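PDB 5N3U: phycocyanobilin lyase subunit alpha from Nostoc sp. PCC 7120, which associates with the beta subunit CpcF to form the phycocyanin lyase required for attaching the chromophore to the CpcA gene product. Local coordinates for the interface of chains A and B. Residues are numbered along the deposited sequence; one frame, centred on the assembly and turned at random. Chains: chain A, Phycocyanobilin lyase subunit alpha; chain B, Phycocyanobilin lyase subunit beta.

The interface of chains A and B. Residues chain A 269-270, 272-273, 276; chain B 155, 159, 193, 196.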
# COMPACT_ATOMS: atom_id res chain seq x y z
N MET A 269 26.46 3.08 8.45
CA MET A 269 25.90 3.90 7.35
C MET A 269 26.14 3.30 6.02
O MET A 269 25.26 3.31 5.17
CB MET A 269 26.39 5.33 7.41
CG MET A 269 25.79 6.06 8.52
SD MET A 269 25.96 7.82 8.75
CE MET A 269 27.68 7.89 9.30
N ASN A 270 27.30 2.69 5.83
CA ASN A 270 27.62 2.04 4.60
C ASN A 270 26.73 0.86 4.35
O ASN A 270 26.37 0.52 3.19
CB ASN A 270 29.10 1.59 4.55
CG ASN A 270 30.11 2.78 4.49
OD1 ASN A 270 29.78 3.86 4.07
ND2 ASN A 270 31.34 2.54 4.90
N MET A 272 23.66 0.69 5.54
CA MET A 272 22.31 1.28 5.34
C MET A 272 22.19 1.71 3.88
O MET A 272 21.25 1.31 3.17
CB MET A 272 22.08 2.45 6.28
CG MET A 272 21.96 2.05 7.76
SD MET A 272 21.82 3.36 8.90
CE MET A 272 20.12 3.83 8.58
N ASP A 273 23.25 2.40 3.40
CA ASP A 273 23.36 2.81 1.97
C ASP A 273 23.09 1.67 1.03
O ASP A 273 22.44 1.88 -0.01
CB ASP A 273 24.69 3.50 1.61
CG ASP A 273 24.86 4.88 2.27
OD1 ASP A 273 24.10 5.34 3.17
OD2 ASP A 273 25.79 5.61 1.85
N LEU A 276 19.15 0.49 0.02
CA LEU A 276 18.26 1.45 -0.69
C LEU A 276 18.23 1.06 -2.23
O LEU A 276 17.17 0.51 -2.68
CB LEU A 276 18.72 2.89 -0.49
CG LEU A 276 19.29 3.39 0.85
CD1 LEU A 276 20.03 4.72 0.69
CD2 LEU A 276 18.18 3.62 1.81
N TYR B 155 16.97 10.10 4.57
CA TYR B 155 18.27 9.47 4.50
C TYR B 155 18.64 9.15 3.06
O TYR B 155 19.75 9.46 2.57
CB TYR B 155 18.21 8.20 5.37
CG TYR B 155 19.54 7.50 5.54
CD1 TYR B 155 20.03 6.68 4.56
CD2 TYR B 155 20.27 7.63 6.70
CE1 TYR B 155 21.25 6.00 4.69
CE2 TYR B 155 21.51 6.99 6.85
CZ TYR B 155 22.00 6.20 5.86
OH TYR B 155 23.22 5.55 5.99
N VAL B 159 21.74 10.47 0.38
CA VAL B 159 22.61 9.62 -0.39
C VAL B 159 22.57 9.99 -1.88
O VAL B 159 23.58 9.98 -2.60
CB VAL B 159 22.26 8.16 -0.21
CG1 VAL B 159 23.12 7.25 -1.10
CG2 VAL B 159 22.42 7.70 1.27
N ARG B 193 24.25 11.05 8.71
CA ARG B 193 24.48 10.73 7.33
C ARG B 193 24.82 12.02 6.61
O ARG B 193 25.56 11.99 5.67
CB ARG B 193 23.26 10.04 6.69
CG ARG B 193 23.53 9.56 5.28
CD ARG B 193 24.60 8.50 5.28
NE ARG B 193 24.97 8.08 3.98
CZ ARG B 193 25.68 8.84 3.16
NH1 ARG B 193 26.04 10.08 3.48
NH2 ARG B 193 25.98 8.39 1.95
N LEU B 196 28.52 12.45 7.21
CA LEU B 196 29.27 11.62 6.33
C LEU B 196 29.28 12.20 4.92
O LEU B 196 30.30 12.09 4.23
CB LEU B 196 28.71 10.20 6.24
CG LEU B 196 29.43 9.21 5.34
CD1 LEU B 196 30.90 9.08 5.76
CD2 LEU B 196 28.79 7.85 5.42
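Two donors of the beta subunit converge on one carboxylate oxygen of A:Asp273. The phenol OH of B:Tyr155 gives A:Asp273 OD1 a hydrogen bond of 3.0 Å, arriving nearly along the C-O axis. NE of B:Arg193 takes the syn lone pair of the same A:Asp273 OD1 at 3.0 Å in an almost straight bond. The other oxygen, A:Asp273 OD2, forms a salt bridge with B:Arg193 NH2 at 2.8 Å, slightly tilted from the guanidinium plane. Carboxylate and guanidinium thus meet tip to tip and nearly coplanar, joined side-on by two nitrogens, which should hold both groups against rotation. With CG anti to the backbone N (chi1 -174°), B:Arg193 lays CG over one face of the B:Tyr155 ring, toward the rim, and the bend at chi2 (64°) then carries the guanidinium onward to the carboxylate. The methyl of A:Met272, turned by the bend at chi3, lies over the opposite face toward the rim, its CE 3.9 Å from B:Tyr155 CE2. An alanine in place of A:Asp273 would probably leave the B:Arg193 charge without its mate and the B:Tyr155 hydroxyl without this acceptor. Around this polar core, A:Met269 passes its SD 3.6 Å from B:Arg193 CA and turns its methyl toward B:Leu196, and A:Leu276 CD1 meets B:Val159 CG2 tip to tip at 3.9 Å. The patch joins the C-terminal end of the alpha subunit, helix 263-273 and the residues after it, to helices 151-163 and 188-198 of the beta subunit, between two helical HEAT-repeat subunits that pair to form the lyase.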